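Local coordinates for Lmo0305 protein (Listeria monocytogenes, PDB 3PJ0), which is of unknown function but has the fold of pyridoxal-phosphate-dependent enzymes of the aminotransferase clan, with pyridoxal phosphate present as part of a modified residue, at residues 59-64 with 200-205; 63-68 with 223-228; 67-72 with 216-221; 74-79 with 175-180. All blocks are in the same frame, centred on the assembly; numbering follows the deposited sequence. Where two conformers were deposited one is given.

Interaction 1: residues 59-64 with 200-205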
loop_
_atom_site.group_PDB
_atom_site.type_symbol
_atom_site.label_atom_id
_atom_site.label_comp_id
_atom_site.label_asym_id
_atom_site.label_seq_id
_atom_site.Cartn_x
_atom_site.Cartn_y
_atom_site.Cartn_z
ATOM N N LYS A 59 19.514 9.923 5.686
ATOM C CA LYS A 59 20.512 10.830 6.276
ATOM C C LYS A 59 20.114 11.291 7.705
ATOM O O LYS A 59 20.945 11.320 8.622
ATOM C CB LYS A 59 20.746 12.024 5.356
ATOM C CG LYS A 59 21.782 13.010 5.843
ATOM C CD LYS A 59 22.035 14.052 4.789
ATOM C CE LYS A 59 23.166 14.980 5.158
ATOM N NZ LYS A 59 23.330 16.034 4.112
ATOM N N ILE A 60 18.834 11.618 7.889
ATOM C CA ILE A 60 18.308 12.009 9.214
ATOM C C ILE A 60 18.428 10.872 10.261
ATOM O O ILE A 60 18.715 11.111 11.422
ATOM C CB ILE A 60 16.840 12.468 9.098
ATOM C CG1 ILE A 60 16.781 13.880 8.492
ATOM C CG2 ILE A 60 16.171 12.485 10.450
ATOM C CD1 ILE A 60 15.411 14.250 7.931
ATOM N N LEU A 61 18.270 9.640 9.810
ATOM C CA LEU A 61 18.410 8.485 10.683
ATOM C C LEU A 61 19.824 7.927 10.769
ATOM O O LEU A 61 20.084 6.995 11.554
ATOM C CB LEU A 61 17.460 7.390 10.242
ATOM C CG LEU A 61 15.968 7.771 10.136
ATOM C CD1 LEU A 61 15.176 6.583 9.612
ATOM C CD2 LEU A 61 15.481 8.247 11.515
ATOM N N GLY A 62 20.755 8.517 10.016
ATOM C CA GLY A 62 22.164 8.077 10.032
ATOM C C GLY A 62 22.406 6.678 9.477
ATOM O O GLY A 62 23.318 5.979 9.911
ATOM N N LYS A 63 21.612 6.283 8.493
ATOM C CA LYS A 63 21.737 4.966 7.867
ATOM C C LYS A 63 22.164 5.119 6.402
ATOM O O LYS A 63 21.970 6.182 5.785
ATOM C CB LYS A 63 20.426 4.174 7.984
ATOM C CG LYS A 63 19.955 3.887 9.397
ATOM C CD LYS A 63 21.020 3.149 10.183
ATOM C CE LYS A 63 20.636 2.929 11.657
ATOM N NZ LYS A 63 21.759 2.163 12.322
ATOM N N GLN A 64 22.748 4.064 5.844
ATOM C CA GLN A 64 23.229 4.104 4.462
ATOM C C GLN A 64 22.110 4.313 3.439
ATOM O O GLN A 64 22.265 5.053 2.474
ATOM C CB GLN A 64 23.975 2.803 4.106
ATOM C CG GLN A 64 25.272 2.517 4.882
ATOM C CD GLN A 64 26.020 1.292 4.335
ATOM O OE1 GLN A 64 25.413 0.377 3.759
ATOM N NE2 GLN A 64 27.356 1.275 4.512
ATOM N N ASP A 200 20.467 -2.061 14.277
ATOM C CA ASP A 200 20.788 -2.525 12.940
ATOM C C ASP A 200 19.809 -1.985 11.901
ATOM O O ASP A 200 20.195 -1.705 10.778
ATOM C CB ASP A 200 20.729 -4.048 12.920
ATOM C CG ASP A 200 21.851 -4.654 13.681
ATOM O OD1 ASP A 200 22.984 -4.566 13.164
ATOM O OD2 ASP A 200 21.637 -5.182 14.784
ATOM N N SER A 201 18.531 -1.946 12.241
ATOM C CA SER A 201 17.517 -1.452 11.320
ATOM C C SER A 201 16.478 -0.654 12.086
ATOM O O SER A 201 16.333 -0.788 13.306
ATOM C CB SER A 201 16.870 -2.608 10.522
ATOM O OG SER A 201 16.320 -3.603 11.386
ATOM N N VAL A 202 15.764 0.198 11.367
ATOM C CA VAL A 202 14.730 1.038 11.981
ATOM C C VAL A 202 13.570 1.305 11.031
ATOM O O VAL A 202 13.749 1.524 9.830
ATOM C CB VAL A 202 15.312 2.378 12.470
ATOM C CG1 VAL A 202 16.195 3.026 11.386
ATOM C CG2 VAL A 202 14.180 3.357 12.981
ATOM N N TYR A 203 12.387 1.343 11.625
ATOM C CA TYR A 203 11.155 1.707 10.980
ATOM C C TYR A 203 10.629 2.982 11.625
ATOM O O TYR A 203 10.620 3.079 12.854
ATOM C CB TYR A 203 10.115 0.598 11.146
ATOM C CG TYR A 203 8.706 1.125 11.309
ATOM C CD1 TYR A 203 8.087 1.834 10.282
ATOM C CD2 TYR A 203 8.014 0.931 12.495
ATOM C CE1 TYR A 203 6.819 2.380 10.447
ATOM C CE2 TYR A 203 6.711 1.404 12.656
ATOM C CZ TYR A 203 6.115 2.144 11.638
ATOM O OH TYR A 203 4.829 2.640 11.815
ATOM N N VAL A 204 10.267 3.960 10.795
ATOM C CA VAL A 204 9.620 5.194 11.256
ATOM C C VAL A 204 8.299 5.442 10.474
ATOM O O VAL A 204 8.171 5.095 9.294
ATOM C CB VAL A 204 10.567 6.453 11.186
ATOM C CG1 VAL A 204 11.742 6.299 12.152
ATOM C CG2 VAL A 204 11.048 6.711 9.751
ATOM N N SER A 205 7.320 6.056 11.141
ATOM C CA SER A 205 6.027 6.394 10.555
ATOM C C SER A 205 5.906 7.886 10.241
ATOM O O SER A 205 6.547 8.742 10.894
ATOM C CB SER A 205 4.881 6.041 11.518
ATOM O OG SER A 205 3.616 6.185 10.873
HETATM O O HOH W 1 22.528 0.040 10.434
#
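Leu61 overlaps Val202 and Val204 with a single methyl, CD1. It sits 4.1 Å from Val202 CG1 and equally 4.1 Å from Val204 CG2. The Leu61 chain crosses Val202 obliquely and meets Val204 tip to tip. Its CG lies beside the backbone N and anti to the carbonyl carbon (chi1 -55°). In both valines the methyl that touches is the one wedged between the backbone N and the carbonyl carbon. Gly62, with positive phi, is the first residue to leave helical geometry, in a Schellman motif, and Gly62 N bonds back to Lys59 O at 3.1 Å. The chain thus leaves helix 48-61 beside strand 201-205, an inner strand of the large mixed sheet, and heads for edge strand 65-69. Val202 and Val204 are alternate residues on the sheet face that this helix packs against. Cys196 of helix 192-196 touches both Leu61 and Val202. Lys63 bends at chi1 and chi2, then runs straight. Its CG passes 4.3 Å from Val202 CG1. Lys63 NZ bonds directly to Phe199 O and Cys196 O. It also donates to a water at 2.9 Å, and that water donates to Asp200 O, again at 2.9 Å.

Interaction 2: residues 63-68 with 223-228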
loop_
_atom_site.group_PDB
_atom_site.type_symbol
_atom_site.label_atom_id
_atom_site.label_comp_id
_atom_site.label_asym_id
_atom_site.label_seq_id
_atom_site.Cartn_x
_atom_site.Cartn_y
_atom_site.Cartn_z
ATOM N N LYS A 63 21.612 6.283 8.493
ATOM C CA LYS A 63 21.737 4.966 7.867
ATOM C C LYS A 63 22.164 5.119 6.402
ATOM O O LYS A 63 21.970 6.182 5.785
ATOM C CB LYS A 63 20.426 4.174 7.984
ATOM C CG LYS A 63 19.955 3.887 9.397
ATOM C CD LYS A 63 21.020 3.149 10.183
ATOM C CE LYS A 63 20.636 2.929 11.657
ATOM N NZ LYS A 63 21.759 2.163 12.322
ATOM N N GLN A 64 22.748 4.064 5.844
ATOM C CA GLN A 64 23.229 4.104 4.462
ATOM C C GLN A 64 22.110 4.313 3.439
ATOM O O GLN A 64 22.265 5.053 2.474
ATOM C CB GLN A 64 23.975 2.803 4.106
ATOM C CG GLN A 64 25.272 2.517 4.882
ATOM C CD GLN A 64 26.020 1.292 4.335
ATOM O OE1 GLN A 64 25.413 0.377 3.759
ATOM N NE2 GLN A 64 27.356 1.275 4.512
ATOM N N SER A 65 20.977 3.654 3.641
ATOM C CA SER A 65 19.874 3.836 2.725
ATOM C C SER A 65 18.559 3.472 3.384
ATOM O O SER A 65 18.513 2.984 4.524
ATOM C CB SER A 65 20.093 3.075 1.404
ATOM O OG SER A 65 20.144 1.673 1.572
ATOM N N ALA A 66 17.490 3.719 2.646
ATOM C CA ALA A 66 16.130 3.550 3.152
ATOM C C ALA A 66 15.209 3.216 2.012
ATOM O O ALA A 66 15.540 3.446 0.837
ATOM C CB ALA A 66 15.640 4.838 3.846
ATOM N N VAL A 67 14.048 2.669 2.375
ATOM C CA VAL A 67 13.027 2.328 1.415
ATOM C C VAL A 67 11.688 2.810 1.953
ATOM O O VAL A 67 11.326 2.572 3.124
ATOM C CB VAL A 67 12.992 0.803 1.073
ATOM C CG1 VAL A 67 13.067 -0.019 2.304
ATOM C CG2 VAL A 67 11.745 0.448 0.209
ATOM N N PHE A 68 10.955 3.494 1.090
ATOM C CA PHE A 68 9.636 3.958 1.450
ATOM C C PHE A 68 8.605 2.836 1.272
ATOM O O PHE A 68 8.448 2.272 0.170
ATOM C CB PHE A 68 9.238 5.213 0.652
ATOM C CG PHE A 68 7.949 5.825 1.128
ATOM C CD1 PHE A 68 7.960 6.758 2.138
ATOM C CD2 PHE A 68 6.723 5.429 0.588
ATOM C CE1 PHE A 68 6.775 7.332 2.602
ATOM C CE2 PHE A 68 5.534 5.972 1.049
ATOM C CZ PHE A 68 5.553 6.925 2.072
ATOM N N ASP A 223 22.844 -3.328 1.818
ATOM C CA ASP A 223 22.517 -4.761 1.539
ATOM C C ASP A 223 21.165 -5.155 2.139
ATOM O O ASP A 223 20.370 -5.857 1.484
ATOM C CB ASP A 223 23.572 -5.710 2.056
ATOM C CG ASP A 223 24.886 -5.592 1.312
ATOM O OD1 ASP A 223 24.957 -4.932 0.252
ATOM O OD2 ASP A 223 25.843 -6.212 1.790
ATOM N N PHE A 224 20.938 -4.718 3.380
ATOM C CA PHE A 224 19.651 -4.924 4.063
ATOM C C PHE A 224 18.474 -4.312 3.289
ATOM O O PHE A 224 17.472 -4.985 3.062
ATOM C CB PHE A 224 19.714 -4.363 5.507
ATOM C CG PHE A 224 18.384 -4.348 6.236
ATOM C CD1 PHE A 224 17.953 -5.461 6.942
ATOM C CD2 PHE A 224 17.603 -3.198 6.275
ATOM C CE1 PHE A 224 16.736 -5.438 7.642
ATOM C CE2 PHE A 224 16.364 -3.171 6.951
ATOM C CZ PHE A 224 15.933 -4.303 7.624
ATOM N N VAL A 225 18.605 -3.045 2.887
ATOM C CA VAL A 225 17.549 -2.319 2.153
ATOM C C VAL A 225 17.270 -2.953 0.797
ATOM O O VAL A 225 16.094 -3.062 0.363
ATOM C CB VAL A 225 17.862 -0.800 2.051
ATOM C CG1 VAL A 225 16.872 -0.055 1.130
ATOM C CG2 VAL A 225 17.856 -0.170 3.435
ATOM N N GLN A 226 18.316 -3.453 0.151
ATOM C CA GLN A 226 18.126 -4.096 -1.140
ATOM C C GLN A 226 17.307 -5.375 -1.006
ATOM O O GLN A 226 16.420 -5.634 -1.826
ATOM C CB GLN A 226 19.465 -4.324 -1.832
ATOM C CG GLN A 226 20.179 -3.020 -2.220
ATOM C CD GLN A 226 19.290 -1.974 -2.905
ATOM O OE1 GLN A 226 18.463 -2.286 -3.774
ATOM N NE2 GLN A 226 19.498 -0.715 -2.541
ATOM N N GLU A 227 17.541 -6.143 0.059
ATOM C CA GLU A 227 16.739 -7.331 0.306
ATOM C C GLU A 227 15.310 -6.924 0.628
ATOM O O GLU A 227 14.377 -7.591 0.204
ATOM C CB GLU A 227 17.271 -8.192 1.473
ATOM C CG GLU A 227 18.568 -8.912 1.180
ATOM C CD GLU A 227 18.952 -9.854 2.320
ATOM O OE1 GLU A 227 18.124 -10.717 2.710
ATOM O OE2 GLU A 227 20.072 -9.708 2.824
ATOM N N ALA A 228 15.136 -5.839 1.372
ATOM C CA ALA A 228 13.788 -5.379 1.736
ATOM C C ALA A 228 12.961 -5.001 0.505
ATOM O O ALA A 228 11.757 -5.191 0.495
ATOM C CB ALA A 228 13.821 -4.228 2.755
HETATM O O HOH W 2 25.474 -2.638 3.024
#
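The Gln64 amide is the flat group that links the two segments, and it works through water. Gln64 OE1 accepts from a water at 3.1 Å, and the same water accepts from Asp223 N at 3.0 Å. Gln64 OE1 also bonds directly to Asp222 N. The start of helix 222-234 is therefore met twice by this oxygen, at Asp222 N directly and at Asp223 N through the water. The packing centres on Val225. Its CB lies 3.4 Å from Ser65 OG, and its CG2 lies 3.4 Å from Ser65 O. The Ser65 hydroxyl stands between the backbone N and the carbonyl carbon (chi1 64°), where it also bonds to Asp222 OD1. Val225 CG1 is anti to its backbone N and comes within 4.0 Å of Val67 CB. The two side chains lie past one another, pointing opposite ways. One turn on, Ala228 CB meets Val67 CG1 at 4.3 Å. Strand and helix run nearly parallel, their axes 19° apart and 7.8 Å at closest. Strand 65-69 is the edge of the sheet. Helix 222-234 packs on its Ser65 and Val67 side. Phe224 and Ala228 of that helix also touch helix 72-87, where the Phe224 ring stacks with Trp83. Ala66 and Phe68 face helix 48-61.

Interaction 3: residues 67-72 with 216-221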
loop_
_atom_site.group_PDB
_atom_site.type_symbol
_atom_site.label_atom_id
_atom_site.label_comp_id
_atom_site.label_asym_id
_atom_site.label_seq_id
_atom_site.Cartn_x
_atom_site.Cartn_y
_atom_site.Cartn_z
ATOM N N VAL A 67 14.048 2.669 2.375
ATOM C CA VAL A 67 13.027 2.328 1.415
ATOM C C VAL A 67 11.688 2.810 1.953
ATOM O O VAL A 67 11.326 2.572 3.124
ATOM C CB VAL A 67 12.992 0.803 1.073
ATOM C CG1 VAL A 67 13.067 -0.019 2.304
ATOM C CG2 VAL A 67 11.745 0.448 0.209
ATOM N N PHE A 68 10.955 3.494 1.090
ATOM C CA PHE A 68 9.636 3.958 1.450
ATOM C C PHE A 68 8.605 2.836 1.272
ATOM O O PHE A 68 8.448 2.272 0.170
ATOM C CB PHE A 68 9.238 5.213 0.652
ATOM C CG PHE A 68 7.949 5.825 1.128
ATOM C CD1 PHE A 68 7.960 6.758 2.138
ATOM C CD2 PHE A 68 6.723 5.429 0.588
ATOM C CE1 PHE A 68 6.775 7.332 2.602
ATOM C CE2 PHE A 68 5.534 5.972 1.049
ATOM C CZ PHE A 68 5.553 6.925 2.072
ATOM N N PHE A 69 7.879 2.545 2.353
ATOM C CA PHE A 69 6.849 1.508 2.392
ATOM C C PHE A 69 5.428 2.040 2.606
ATOM O O PHE A 69 5.249 2.999 3.322
ATOM C CB PHE A 69 7.132 0.566 3.570
ATOM C CG PHE A 69 8.058 -0.599 3.247
ATOM C CD1 PHE A 69 7.554 -1.761 2.667
ATOM C CD2 PHE A 69 9.418 -0.546 3.557
ATOM C CE1 PHE A 69 8.398 -2.837 2.382
ATOM C CE2 PHE A 69 10.271 -1.675 3.303
ATOM C CZ PHE A 69 9.755 -2.788 2.703
ATOM N N PRO A 70 4.418 1.398 1.996
ATOM C CA PRO A 70 3.059 1.865 2.271
ATOM C C PRO A 70 2.683 1.749 3.753
ATOM O O PRO A 70 1.854 2.520 4.238
ATOM C CB PRO A 70 2.185 0.943 1.417
ATOM C CG PRO A 70 3.061 -0.233 1.050
ATOM C CD PRO A 70 4.438 0.285 1.018
ATOM N N SER A 71 3.263 0.785 4.461
ATOM C CA SER A 71 2.958 0.582 5.867
ATOM C C SER A 71 4.105 0.002 6.673
ATOM O O SER A 71 5.001 -0.690 6.141
ATOM C CB SER A 71 1.770 -0.389 5.989
ATOM O OG SER A 71 2.170 -1.694 5.659
ATOM N N GLY A 72 4.059 0.300 7.970
ATOM C CA GLY A 72 4.956 -0.281 8.938
ATOM C C GLY A 72 4.663 -1.760 9.144
ATOM O O GLY A 72 5.578 -2.509 9.442
ATOM N N ALA A 216 5.625 4.831 5.632
ATOM C CA ALA A 216 6.692 4.376 6.484
ATOM C C ALA A 216 8.014 4.378 5.750
ATOM O O ALA A 216 8.073 4.262 4.512
ATOM C CB ALA A 216 6.382 2.944 6.923
ATOM N N ILE A 217 9.075 4.484 6.517
ATOM C CA ILE A 217 10.422 4.326 5.994
ATOM C C ILE A 217 11.070 3.221 6.808
ATOM O O ILE A 217 10.926 3.176 8.031
ATOM C CB ILE A 217 11.301 5.603 6.156
ATOM C CG1 ILE A 217 11.065 6.579 5.017
ATOM C CG2 ILE A 217 12.827 5.246 6.168
ATOM C CD1 ILE A 217 11.833 6.267 3.722
ATOM N N LEU A 218 11.757 2.318 6.109
ATOM C CA LEU A 218 12.602 1.297 6.737
ATOM C C LEU A 218 14.023 1.651 6.282
ATOM O O LEU A 218 14.280 1.801 5.067
ATOM C CB LEU A 218 12.247 -0.098 6.273
ATOM C CG LEU A 218 13.050 -1.263 6.825
ATOM C CD1 LEU A 218 12.818 -1.475 8.334
ATOM C CD2 LEU A 218 12.722 -2.583 6.028
ATOM N N ALA A 219 14.934 1.771 7.245
ATOM C CA ALA A 219 16.310 2.143 6.951
ATOM C C ALA A 219 17.360 1.217 7.604
ATOM O O ALA A 219 17.141 0.613 8.676
ATOM C CB ALA A 219 16.556 3.625 7.382
ATOM N N GLY A 220 18.527 1.157 6.959
ATOM C CA GLY A 220 19.648 0.357 7.455
ATOM C C GLY A 220 20.745 0.294 6.418
ATOM O O GLY A 220 20.862 1.187 5.601
ATOM N N ASN A 221 21.569 -0.743 6.469
ATOM C CA ASN A 221 22.648 -0.872 5.502
ATOM C C ASN A 221 22.079 -1.108 4.112
ATOM O O ASN A 221 20.947 -1.626 3.978
ATOM C CB ASN A 221 23.572 -2.039 5.864
ATOM C CG ASN A 221 24.459 -1.743 7.057
ATOM O OD1 ASN A 221 24.570 -0.601 7.520
ATOM N ND2 ASN A 221 25.130 -2.781 7.547
#
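Ala216 pairs with Phe69 as an antiparallel hydrogen-bonded pair. Ala216 N reaches Phe69 O at 3.0 Å, but this bond is bent, with 130° at the hydrogen. The return bond, Phe69 N to Ala216 O, is 2.8 Å and straighter. Its donor stands above the carbonyl plane, not within it. The same Ala216 O lies over one face of the Phe68 ring, near the rim, 3.4 Å from CD1. Ala216 CB packs against the backbone of Ser71 and Gly72, at the start of helix 72-87, 3.7 Å from Gly72 N. Ile217 faces Phe68 in a non-hydrogen-bonded pair. Its CD1 folds back over the neighbouring strand, 4.2 Å from Phe68 CB and near the plane of the Phe68 ring at its edge. Leu218 pairs with Val67 through two bonds. Leu218 N gives the straightest, 171° at the hydrogen, to Val67 O in its carbonyl plane. Leu218 O accepts from Val67 N at 2.8 Å, nearly along its C=O axis. The Leu218 side chain, CG anti to the backbone N, lies alongside Phe69, with CD2 3.8 Å from Phe69 CE2. Beyond Leu218 the pairing continues outside 67-72, where Gly220 hydrogen-bonds to Ser65. Ser71 N-caps the next helix at Met74 N and also bonds to Gly236 of the second subunit. Strand 216-220 is the lone antiparallel strand of a seven-stranded sheet, a hallmark of fold-type I pyridoxal-phosphate enzymes. Here Gly72 N bonds to phosphate oxygen OP1 of the modified residue LLP at position 208.

Interaction 4: residues 74-79 with 175-180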
loop_
_atom_site.group_PDB
_atom_site.type_symbol
_atom_site.label_atom_id
_atom_site.label_comp_id
_atom_site.label_asym_id
_atom_site.label_seq_id
_atom_site.Cartn_x
_atom_site.Cartn_y
_atom_site.Cartn_z
HETATM N N MSE A 74 3.822 -4.014 6.890
HETATM C CA MSE A 74 4.640 -4.674 5.870
HETATM C C MSE A 74 6.143 -4.576 6.185
HETATM O O MSE A 74 6.896 -5.568 6.161
HETATM C CB MSE A 74 4.413 -3.959 4.516
HETATM C CG MSE A 74 5.053 -4.648 3.379
HETATM SE SE MSE A 74 4.585 -3.810 1.718
HETATM C CE MSE A 74 2.652 -4.158 1.722
ATOM N N ALA A 75 6.590 -3.365 6.483
ATOM C CA ALA A 75 8.035 -3.096 6.619
ATOM C C ALA A 75 8.731 -3.872 7.728
ATOM O O ALA A 75 9.843 -4.381 7.517
ATOM C CB ALA A 75 8.278 -1.614 6.776
ATOM N N GLN A 76 8.068 -4.009 8.880
ATOM C CA GLN A 76 8.683 -4.656 10.062
ATOM C C GLN A 76 8.699 -6.185 9.982
ATOM O O GLN A 76 9.686 -6.788 10.374
ATOM C CB GLN A 76 8.069 -4.152 11.345
ATOM C CG GLN A 76 8.348 -2.692 11.570
ATOM C CD GLN A 76 8.244 -2.321 13.028
ATOM O OE1 GLN A 76 9.245 -1.964 13.663
ATOM N NE2 GLN A 76 7.042 -2.456 13.593
ATOM N N GLN A 77 7.623 -6.795 9.471
ATOM C CA GLN A 77 7.637 -8.254 9.222
ATOM C C GLN A 77 8.822 -8.600 8.293
ATOM O O GLN A 77 9.527 -9.611 8.480
ATOM C CB GLN A 77 6.362 -8.671 8.532
ATOM C CG GLN A 77 5.131 -8.649 9.371
ATOM C CD GLN A 77 3.963 -9.080 8.527
ATOM O OE1 GLN A 77 4.123 -9.940 7.644
ATOM N NE2 GLN A 77 2.769 -8.506 8.793
ATOM N N ILE A 78 9.005 -7.769 7.262
ATOM C CA ILE A 78 10.117 -7.923 6.315
ATOM C C ILE A 78 11.481 -7.755 6.989
ATOM O O ILE A 78 12.392 -8.571 6.753
ATOM C CB ILE A 78 9.965 -6.942 5.109
ATOM C CG1 ILE A 78 8.782 -7.379 4.265
ATOM C CG2 ILE A 78 11.267 -6.852 4.237
ATOM C CD1 ILE A 78 8.350 -6.327 3.187
ATOM N N ALA A 79 11.630 -6.755 7.862
ATOM C CA ALA A 79 12.903 -6.531 8.541
ATOM C C ALA A 79 13.290 -7.785 9.333
ATOM O O ALA A 79 14.430 -8.257 9.235
ATOM C CB ALA A 79 12.831 -5.260 9.481
ATOM N N HIS A 175 16.398 -4.274 16.150
ATOM C CA HIS A 175 15.492 -3.535 15.279
ATOM C C HIS A 175 14.628 -2.558 16.070
ATOM O O HIS A 175 14.016 -2.941 17.082
ATOM C CB HIS A 175 14.529 -4.484 14.509
ATOM C CG HIS A 175 13.505 -3.737 13.708
ATOM N ND1 HIS A 175 13.803 -3.160 12.492
ATOM C CD2 HIS A 175 12.206 -3.430 13.968
ATOM C CE1 HIS A 175 12.731 -2.542 12.033
ATOM N NE2 HIS A 175 11.752 -2.668 12.917
ATOM N N LEU A 176 14.557 -1.309 15.591
ATOM C CA LEU A 176 13.760 -0.266 16.225
ATOM C C LEU A 176 12.400 -0.059 15.593
ATOM O O LEU A 176 12.316 0.272 14.416
ATOM C CB LEU A 176 14.515 1.084 16.202
ATOM C CG LEU A 176 13.774 2.350 16.691
ATOM C CD1 LEU A 176 13.284 2.141 18.126
ATOM C CD2 LEU A 176 14.663 3.600 16.601
ATOM N N ASP A 177 11.340 -0.338 16.363
ATOM C CA ASP A 177 10.000 0.040 15.996
ATOM C C ASP A 177 9.946 1.502 16.438
ATOM O O ASP A 177 9.719 1.824 17.604
ATOM C CB ASP A 177 8.888 -0.824 16.655
ATOM C CG ASP A 177 7.491 -0.384 16.227
ATOM O OD1 ASP A 177 7.342 0.794 15.836
ATOM O OD2 ASP A 177 6.556 -1.219 16.240
ATOM N N GLY A 178 10.216 2.377 15.484
ATOM C CA GLY A 178 10.259 3.793 15.694
ATOM C C GLY A 178 9.043 4.499 15.140
ATOM O O GLY A 178 9.151 5.634 14.648
ATOM N N ALA A 179 7.879 3.853 15.242
ATOM C CA ALA A 179 6.626 4.453 14.833
ATOM C C ALA A 179 6.474 5.857 15.448
ATOM O O ALA A 179 5.917 6.777 14.813
ATOM C CB ALA A 179 5.452 3.568 15.272
ATOM N N ARG A 180 6.947 6.000 16.689
ATOM C CA ARG A 180 6.892 7.278 17.433
ATOM C C ARG A 180 8.283 7.776 17.804
ATOM O O ARG A 180 8.499 8.375 18.860
ATOM C CB ARG A 180 6.025 7.119 18.684
ATOM C CG ARG A 180 4.532 6.884 18.372
ATOM C CD ARG A 180 3.692 6.477 19.592
ATOM N NE ARG A 180 2.305 6.272 19.154
ATOM C CZ ARG A 180 1.851 5.173 18.553
ATOM N NH1 ARG A 180 2.636 4.114 18.343
ATOM N NH2 ARG A 180 0.587 5.113 18.168
#
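Helix 74-79 runs almost antiparallel to strand 175-178, their axes 171° apart and 10.2 Å at closest. Gln76 bridges the gap. Its CG lies anti to the carbonyl carbon (chi1 -65°), and the chain beyond is extended, so the amide reaches the strand. Gln76 OE1 accepts from His175 NE2 at 2.7 Å, on a lone pair in its carbonyl plane and in the plane of the imidazole. His175 ND1 bonds to Ser201 OG, so both ring nitrogens are held and the ring's rotation is fixed. Ala79 CB touches the same ring, 3.7 Å from His175 CE1. The other half of the amide, Gln76 NE2, donates to Asp177 OD2 at 3.0 Å. It comes from above the carboxylate, whose plane is turned 86° from the amide plane. Asp177 OD2 also bonds to N1 of the modified residue LLP at position 208. Asp177 OD1 takes Ala179 N at 3.2 Å, forming an Asx turn. These bonds orient the carboxylate, with Gln76 as a second-shell residue. The acid facing N1 is a fold-type I feature and probably favours a protonated pyridine nitrogen. Arg180 NH1 bonds to O3 of the same modified residue. Strand 173-178 lies inside the sheet, between strands 140-144 and 201-205. Leu142 of the first and Tyr203 of the second touch Gln76 and Asp177. Helix 72-87 lies over the side of the strand that carries His175, with Phe224 of helix 222-234 packed against Ala79.

How the interactions relate
All four contacts are buried and serve one mixed sheet. Interactions 1, 2 and 3 follow the chain as it leaves helix 48-61, forms edge strand 65-69 and turns into helix 72-87. Interaction 4 lies deepest. Interaction 2 lies farthest out; interactions 1 and 2 each include a water bridge at their polar rim. Interactions 1 and 2 are mainly apolar packing of helix end or helix on strand. Interaction 3 is backbone pairing, and interaction 4 is side-chain hydrogen bonding. Interactions 3 and 4 reach different parts of the modified residue LLP, the phosphate and the ring nitrogen. Interactions 1 and 4 are joined through neighbouring strands 201-205 and 173-178. Interactions 3 and 4 also touch the second subunit.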